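Local coordinates for protein D-alanyl transferase DltD (Enterococcus faecalis, PDB 6O93) that probably transfers D-alanine in the D-alanylation of lipoteichoic acid, a step of cell-wall biogenesis in Gram-positive bacteria, at residues A[124-132]-A[178-189]. Residues are numbered along the deposited sequence; the frame is centred on the assembly and turned at random.
Sequences QLQTYQWLA and RDYFIMNLRFLN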
ATOM      1  N   GLN A 124      15.502   2.370  -8.585  1.00 16.43           N
ATOM      2  CA  GLN A 124      16.195   2.206  -9.858  1.00 16.39           C
ATOM      3  C   GLN A 124      16.392   0.731 -10.183  1.00 16.72           C
ATOM      4  O   GLN A 124      16.299   0.327 -11.350  1.00 16.40           O
ATOM      5  CB  GLN A 124      17.535   2.935  -9.825  1.00 15.82           C
ATOM      6  CG  GLN A 124      18.215   3.023 -11.181  1.00 16.59           C
ATOM      7  CD  GLN A 124      19.509   3.812 -11.135  1.00 18.55           C
ATOM      8  OE1 GLN A 124      20.516   3.352 -10.594  1.00 20.54           O
ATOM      9  NE2 GLN A 124      19.489   5.010 -11.702  1.00 18.83           N
ATOM     10  N   LEU A 125      16.663  -0.088  -9.164  1.00 17.47           N
ATOM     11  CA  LEU A 125      16.758  -1.532  -9.352  1.00 17.72           C
ATOM     12  C   LEU A 125      15.523  -2.078 -10.059  1.00 15.91           C
ATOM     13  O   LEU A 125      15.616  -2.690 -11.129  1.00 15.50           O
ATOM     14  CB  LEU A 125      16.943  -2.217  -7.993  1.00 19.26           C
ATOM     15  CG  LEU A 125      16.852  -3.748  -7.974  1.00 20.83           C
ATOM     16  CD1 LEU A 125      17.975  -4.364  -8.797  1.00 21.88           C
ATOM     17  CD2 LEU A 125      16.881  -4.271  -6.545  1.00 21.51           C
ATOM     18  N   GLN A 126      14.348  -1.864  -9.466  1.00 16.04           N
ATOM     19  CA  GLN A 126      13.122  -2.443 -10.008  1.00 15.93           C
ATOM     20  C   GLN A 126      12.772  -1.840 -11.366  1.00 15.74           C
ATOM     21  O   GLN A 126      12.299  -2.549 -12.264  1.00 14.86           O
ATOM     22  CB  GLN A 126      11.978  -2.249  -9.013  1.00 15.14           C
ATOM     23  CG  GLN A 126      12.232  -2.908  -7.662  1.00 15.93           C
ATOM     24  CD  GLN A 126      11.211  -2.517  -6.605  1.00 16.60           C
ATOM     25  OE1 GLN A 126      10.290  -1.743  -6.867  1.00 16.67           O
ATOM     26  NE2 GLN A 126      11.379  -3.048  -5.400  1.00 15.89           N
ATOM     27  N   THR A 127      13.004  -0.539 -11.540  1.00 16.30           N
ATOM     28  CA  THR A 127      12.706   0.102 -12.818  1.00 15.99           C
ATOM     29  C   THR A 127      13.627  -0.413 -13.918  1.00 15.19           C
ATOM     30  O   THR A 127      13.171  -0.739 -15.020  1.00 15.53           O
ATOM     31  CB  THR A 127      12.823   1.620 -12.679  1.00 16.68           C
ATOM     32  OG1 THR A 127      11.945   2.071 -11.641  1.00 15.90           O
ATOM     33  CG2 THR A 127      12.456   2.316 -13.980  1.00 17.66           C
ATOM     34  N   TYR A 128      14.930  -0.493 -13.639  1.00 16.02           N
ATOM     35  CA  TYR A 128      15.870  -1.022 -14.625  1.00 16.92           C
ATOM     36  C   TYR A 128      15.601  -2.496 -14.913  1.00 17.84           C
ATOM     37  O   TYR A 128      15.679  -2.934 -16.069  1.00 16.54           O
ATOM     38  CB  TYR A 128      17.307  -0.836 -14.137  1.00 17.11           C
ATOM     39  CG  TYR A 128      17.898   0.540 -14.386  1.00 17.16           C
ATOM     40  CD1 TYR A 128      17.092   1.637 -14.661  1.00 15.53           C
ATOM     41  CD2 TYR A 128      19.273   0.731 -14.360  1.00 18.71           C
ATOM     42  CE1 TYR A 128      17.643   2.887 -14.894  1.00 16.69           C
ATOM     43  CE2 TYR A 128      19.831   1.971 -14.589  1.00 18.75           C
ATOM     44  CZ  TYR A 128      19.015   3.046 -14.856  1.00 18.25           C
ATOM     45  OH  TYR A 128      19.578   4.277 -15.087  1.00 18.75           O
ATOM     46  N   GLN A 129      15.302  -3.280 -13.874  1.00 18.66           N
ATOM     47  CA  GLN A 129      14.969  -4.686 -14.079  1.00 21.10           C
ATOM     48  C   GLN A 129      13.763  -4.832 -15.000  1.00 20.69           C
ATOM     49  O   GLN A 129      13.751  -5.687 -15.893  1.00 20.88           O
ATOM     50  CB  GLN A 129      14.697  -5.357 -12.733  1.00 22.98           C
ATOM     51  CG  GLN A 129      14.359  -6.837 -12.827  1.00 25.42           C
ATOM     52  CD  GLN A 129      13.777  -7.378 -11.538  1.00 27.03           C
ATOM     53  OE1 GLN A 129      12.979  -6.711 -10.874  1.00 26.43           O
ATOM     54  NE2 GLN A 129      14.175  -8.591 -11.172  1.00 28.23           N
ATOM     55  N   TRP A 130      12.740  -4.002 -14.793  1.00 19.85           N
ATOM     56  CA  TRP A 130      11.544  -4.059 -15.627  1.00 20.38           C
ATOM     57  C   TRP A 130      11.885  -3.836 -17.096  1.00 21.22           C
ATOM     58  O   TRP A 130      11.421  -4.575 -17.973  1.00 22.45           O
ATOM     59  CB  TRP A 130      10.529  -3.029 -15.120  1.00 19.39           C
ATOM     60  CG  TRP A 130       9.506  -2.574 -16.121  1.00 20.61           C
ATOM     61  CD1 TRP A 130       8.600  -3.351 -16.786  1.00 22.06           C
ATOM     62  CD2 TRP A 130       9.264  -1.225 -16.544  1.00 19.75           C
ATOM     63  NE1 TRP A 130       7.817  -2.568 -17.604  1.00 21.74           N
ATOM     64  CE2 TRP A 130       8.205  -1.260 -17.474  1.00 20.63           C
ATOM     65  CE3 TRP A 130       9.844   0.009 -16.230  1.00 19.23           C
ATOM     66  CZ2 TRP A 130       7.715  -0.110 -18.094  1.00 20.53           C
ATOM     67  CZ3 TRP A 130       9.356   1.150 -16.848  1.00 19.72           C
ATOM     68  CH2 TRP A 130       8.302   1.083 -17.768  1.00 19.80           C
ATOM     69  N   LEU A 131      12.714  -2.830 -17.386  1.00 21.27           N
ATOM     70  CA  LEU A 131      13.047  -2.532 -18.776  1.00 21.22           C
ATOM     71  C   LEU A 131      14.004  -3.560 -19.366  1.00 21.67           C
ATOM     72  O   LEU A 131      13.918  -3.867 -20.561  1.00 22.13           O
ATOM     73  CB  LEU A 131      13.647  -1.131 -18.883  1.00 20.49           C
ATOM     74  CG  LEU A 131      12.694   0.007 -18.510  1.00 19.57           C
ATOM     75  CD1 LEU A 131      13.442   1.321 -18.409  1.00 18.85           C
ATOM     76  CD2 LEU A 131      11.563   0.110 -19.522  1.00 20.19           C
ATOM     77  N   ALA A 132      14.909  -4.109 -18.553  1.00 22.03           N
ATOM     78  CA  ALA A 132      15.877  -5.072 -19.068  1.00 24.00           C
ATOM     79  C   ALA A 132      15.197  -6.358 -19.523  1.00 26.22           C
ATOM     80  O   ALA A 132      15.618  -6.972 -20.511  1.00 27.75           O
ATOM     81  CB  ALA A 132      16.932  -5.375 -18.003  1.00 23.39           C
ATOM     82  N   ARG A 178      18.831  -1.681 -23.403  1.00 21.72           N
ATOM     83  CA  ARG A 178      18.781  -2.860 -22.547  1.00 24.65           C
ATOM     84  C   ARG A 178      20.159  -3.193 -21.991  1.00 24.51           C
ATOM     85  O   ARG A 178      20.301  -3.490 -20.799  1.00 24.73           O
ATOM     86  CB  ARG A 178      18.213  -4.048 -23.326  1.00 29.87           C
ATOM     87  CG  ARG A 178      18.161  -5.340 -22.528  1.00 33.61           C
ATOM     88  CD  ARG A 178      17.467  -6.453 -23.295  1.00 38.56           C
ATOM     89  NE  ARG A 178      17.404  -7.690 -22.517  1.00 42.46           N
ATOM     90  CZ  ARG A 178      18.357  -8.619 -22.493  1.00 45.42           C
ATOM     91  NH1 ARG A 178      18.200  -9.707 -21.749  1.00 46.35           N
ATOM     92  NH2 ARG A 178      19.468  -8.469 -23.205  1.00 46.49           N
ATOM     93  N   ASP A 179      21.189  -3.158 -22.843  1.00 24.35           N
ATOM     94  CA  ASP A 179      22.546  -3.419 -22.374  1.00 23.30           C
ATOM     95  C   ASP A 179      22.932  -2.463 -21.252  1.00 22.06           C
ATOM     96  O   ASP A 179      23.577  -2.864 -20.277  1.00 21.51           O
ATOM     97  CB  ASP A 179      23.540  -3.303 -23.531  1.00 23.81           C
ATOM     98  CG  ASP A 179      23.349  -4.378 -24.585  1.00 25.02           C
ATOM     99  OD1 ASP A 179      22.617  -5.358 -24.330  1.00 25.49           O
ATOM    100  OD2 ASP A 179      23.935  -4.241 -25.677  1.00 26.26           O
ATOM    101  N   TYR A 180      22.548  -1.190 -21.376  1.00 21.89           N
ATOM    102  CA  TYR A 180      22.875  -0.210 -20.345  1.00 21.02           C
ATOM    103  C   TYR A 180      22.248  -0.590 -19.009  1.00 19.83           C
ATOM    104  O   TYR A 180      22.916  -0.573 -17.968  1.00 19.24           O
ATOM    105  CB  TYR A 180      22.412   1.181 -20.780  1.00 21.57           C
ATOM    106  CG  TYR A 180      22.501   2.216 -19.684  1.00 20.97           C
ATOM    107  CD1 TYR A 180      23.697   2.859 -19.408  1.00 22.26           C
ATOM    108  CD2 TYR A 180      21.388   2.545 -18.923  1.00 21.44           C
ATOM    109  CE1 TYR A 180      23.785   3.803 -18.407  1.00 24.24           C
ATOM    110  CE2 TYR A 180      21.465   3.490 -17.916  1.00 22.08           C
ATOM    111  CZ  TYR A 180      22.666   4.116 -17.664  1.00 24.74           C
ATOM    112  OH  TYR A 180      22.754   5.059 -16.664  1.00 27.56           O
ATOM    113  N   PHE A 181      20.957  -0.931 -19.016  1.00 18.75           N
ATOM    114  CA  PHE A 181      20.298  -1.334 -17.778  1.00 19.53           C
ATOM    115  C   PHE A 181      20.961  -2.571 -17.188  1.00 19.92           C
ATOM    116  O   PHE A 181      21.135  -2.668 -15.968  1.00 19.22           O
ATOM    117  CB  PHE A 181      18.811  -1.584 -18.034  1.00 20.07           C
ATOM    118  CG  PHE A 181      18.083  -0.386 -18.574  1.00 20.07           C
ATOM    119  CD1 PHE A 181      18.208   0.850 -17.962  1.00 19.39           C
ATOM    120  CD2 PHE A 181      17.288  -0.492 -19.703  1.00 21.30           C
ATOM    121  CE1 PHE A 181      17.548   1.957 -18.459  1.00 20.51           C
ATOM    122  CE2 PHE A 181      16.626   0.615 -20.207  1.00 21.76           C
ATOM    123  CZ  PHE A 181      16.757   1.840 -19.583  1.00 21.16           C
ATOM    124  N   ILE A 182      21.353  -3.521 -18.042  1.00 20.32           N
ATOM    125  CA  ILE A 182      21.987  -4.744 -17.556  1.00 20.97           C
ATOM    126  C   ILE A 182      23.318  -4.423 -16.888  1.00 21.22           C
ATOM    127  O   ILE A 182      23.658  -4.993 -15.843  1.00 20.51           O
ATOM    128  CB  ILE A 182      22.151  -5.748 -18.712  1.00 21.78           C
ATOM    129  CG1 ILE A 182      20.776  -6.267 -19.144  1.00 22.27           C
ATOM    130  CG2 ILE A 182      23.063  -6.901 -18.304  1.00 22.73           C
ATOM    131  CD1 ILE A 182      20.792  -7.087 -20.417  1.00 24.88           C
ATOM    132  N   MET A 183      24.088  -3.503 -17.474  1.00 21.59           N
ATOM    133  CA  MET A 183      25.343  -3.084 -16.858  1.00 22.16           C
ATOM    134  C   MET A 183      25.111  -2.522 -15.463  1.00 20.52           C
ATOM    135  O   MET A 183      25.827  -2.863 -14.515  1.00 21.41           O
ATOM    136  CB  MET A 183      26.036  -2.037 -17.727  1.00 23.63           C
ATOM    137  CG  MET A 183      26.624  -2.567 -19.009  1.00 25.33           C
ATOM    138  SD  MET A 183      27.543  -1.280 -19.864  1.00 26.54           S
ATOM    139  CE  MET A 183      27.865  -2.096 -21.426  1.00 29.32           C
ATOM    140  N   ASN A 184      24.123  -1.636 -15.323  1.00 19.04           N
ATOM    141  CA  ASN A 184      23.865  -1.020 -14.026  1.00 20.26           C
ATOM    142  C   ASN A 184      23.274  -2.022 -13.044  1.00 19.57           C
ATOM    143  O   ASN A 184      23.569  -1.966 -11.844  1.00 18.80           O
ATOM    144  CB  ASN A 184      22.933   0.178 -14.194  1.00 20.98           C
ATOM    145  CG  ASN A 184      23.660   1.414 -14.677  1.00 21.94           C
ATOM    146  OD1 ASN A 184      24.060   2.260 -13.880  1.00 23.35           O
ATOM    147  ND2 ASN A 184      23.842   1.521 -15.988  1.00 21.78           N
ATOM    148  N   LEU A 185      22.440  -2.943 -13.531  1.00 20.85           N
ATOM    149  CA  LEU A 185      21.822  -3.923 -12.646  1.00 22.23           C
ATOM    150  C   LEU A 185      22.865  -4.756 -11.912  1.00 23.66           C
ATOM    151  O   LEU A 185      22.624  -5.186 -10.778  1.00 23.10           O
ATOM    152  CB  LEU A 185      20.877  -4.824 -13.440  1.00 21.58           C
ATOM    153  CG  LEU A 185      19.516  -4.196 -13.756  1.00 19.97           C
ATOM    154  CD1 LEU A 185      18.778  -5.002 -14.811  1.00 20.67           C
ATOM    155  CD2 LEU A 185      18.675  -4.078 -12.495  1.00 19.02           C
ATOM    156  N   ARG A 186      24.026  -4.990 -12.529  1.00 25.75           N
ATOM    157  CA  ARG A 186      25.097  -5.691 -11.826  1.00 28.75           C
ATOM    158  C   ARG A 186      25.477  -4.956 -10.547  1.00 24.92           C
ATOM    159  O   ARG A 186      25.716  -5.583  -9.509  1.00 23.77           O
ATOM    160  CB  ARG A 186      26.314  -5.850 -12.738  1.00 35.02           C
ATOM    161  CG  ARG A 186      26.066  -6.759 -13.934  1.00 41.17           C
ATOM    162  CD  ARG A 186      27.276  -6.835 -14.851  1.00 46.73           C
ATOM    163  NE  ARG A 186      28.438  -7.426 -14.193  1.00 51.38           N
ATOM    164  CZ  ARG A 186      29.658  -7.467 -14.719  1.00 56.11           C
ATOM    165  NH1 ARG A 186      29.889  -6.946 -15.920  1.00 57.35           N
ATOM    166  NH2 ARG A 186      30.653  -8.026 -14.045  1.00 58.33           N
ATOM    167  N   PHE A 187      25.531  -3.623 -10.597  1.00 22.25           N
ATOM    168  CA  PHE A 187      25.801  -2.855  -9.387  1.00 21.33           C
ATOM    169  C   PHE A 187      24.579  -2.811  -8.475  1.00 19.97           C
ATOM    170  O   PHE A 187      24.702  -2.978  -7.256  1.00 19.60           O
ATOM    171  CB  PHE A 187      26.240  -1.437  -9.749  1.00 20.58           C
ATOM    172  CG  PHE A 187      27.529  -1.380 -10.509  1.00 22.16           C
ATOM    173  CD1 PHE A 187      28.737  -1.333  -9.839  1.00 24.55           C
ATOM    174  CD2 PHE A 187      27.533  -1.366 -11.894  1.00 21.65           C
ATOM    175  CE1 PHE A 187      29.928  -1.279 -10.536  1.00 25.65           C
ATOM    176  CE2 PHE A 187      28.715  -1.311 -12.595  1.00 23.27           C
ATOM    177  CZ  PHE A 187      29.917  -1.269 -11.915  1.00 25.31           C
ATOM    178  N   LEU A 188      23.393  -2.594  -9.048  1.00 18.96           N
ATOM    179  CA  LEU A 188      22.195  -2.424  -8.233  1.00 18.37           C
ATOM    180  C   LEU A 188      21.863  -3.693  -7.456  1.00 18.65           C
ATOM    181  O   LEU A 188      21.429  -3.623  -6.301  1.00 18.26           O
ATOM    182  CB  LEU A 188      21.018  -2.012  -9.117  1.00 17.27           C
ATOM    183  CG  LEU A 188      21.141  -0.634  -9.769  1.00 18.83           C
ATOM    184  CD1 LEU A 188      20.108  -0.458 -10.875  1.00 19.10           C
ATOM    185  CD2 LEU A 188      20.995   0.467  -8.725  1.00 18.91           C
ATOM    186  N   ASN A 189      22.050  -4.863  -8.073  1.00 19.30           N
ATOM    187  CA  ASN A 189      21.788  -6.116  -7.372  1.00 21.13           C
ATOM    188  C   ASN A 189      22.822  -6.364  -6.281  1.00 21.93           C
ATOM    189  O   ASN A 189      22.485  -6.858  -5.199  1.00 20.50           O
ATOM    190  CB  ASN A 189      21.765  -7.279  -8.362  1.00 23.41           C
ATOM    191  CG  ASN A 189      20.439  -7.403  -9.081  1.00 24.91           C
ATOM    192  OD1 ASN A 189      19.377  -7.307  -8.467  1.00 25.79           O
ATOM    193  ND2 ASN A 189      20.494  -7.608 -10.391  1.00 25.38           N
TER
HETATM  194  O   HOH W   1      23.117   2.353 -11.248  1.00 34.96           O
HETATM  195  O   HOH W   2      21.754   6.034 -14.132  1.00 37.89           O
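Gln124 reaches Leu188 with its amide oxygen, OE1 lying 3.5 Å from Leu188 CD2, and a water donates to both Gln124 OE1 and Asn184 OD1, bridging the two helices. Next along, Leu125 sends CD1 against Leu185 CD2 (3.8 Å); Leu188 CB and Asn189 OD1 (3.3 Å) also touch Leu125 CD1.

Tyr128 is the central knob, set among Tyr180, Phe181, Asn184 and Leu188. With CG anti to the carbonyl carbon (chi1 -82°), its ring slots between Gln124 CG over one face and Phe181 CD1 over the other. The edge of the Phe181 ring points at the face of Tyr128, centroids 4.7 Å apart, while Asn184 CB sits at the Tyr128 ring's edge, 3.6 Å from CE2. The Tyr128 hydroxyl is hydrogen-bonded to Asp157 OD2 and accepts from a water shared with Tyr180 OH.

The axes of 124-132 and 178-189, the latter part of helix 175-195, run roughly antiparallel, at 140°, and pack knobs-into-holes at the periphery of this SGNH-hydrolase-clan protein, built round a five-stranded parallel sheet, with the centre of the contact about 24 Å from the centre of the chain; helix 158-168 also touches Leu131, Tyr180 and Phe181. The reciprocal knob is Leu185, held by Leu125, Tyr128, Gln129 and Ala132.

Leu131 lays CD1 against Phe181 CZ. Ala132 CB meets Leu185 CD1 at 3.7 Å, and its carbonyl O accepts a bent bond from Arg178 NE (2.8 Å, 138° at the hydrogen), delivered by an extended side chain.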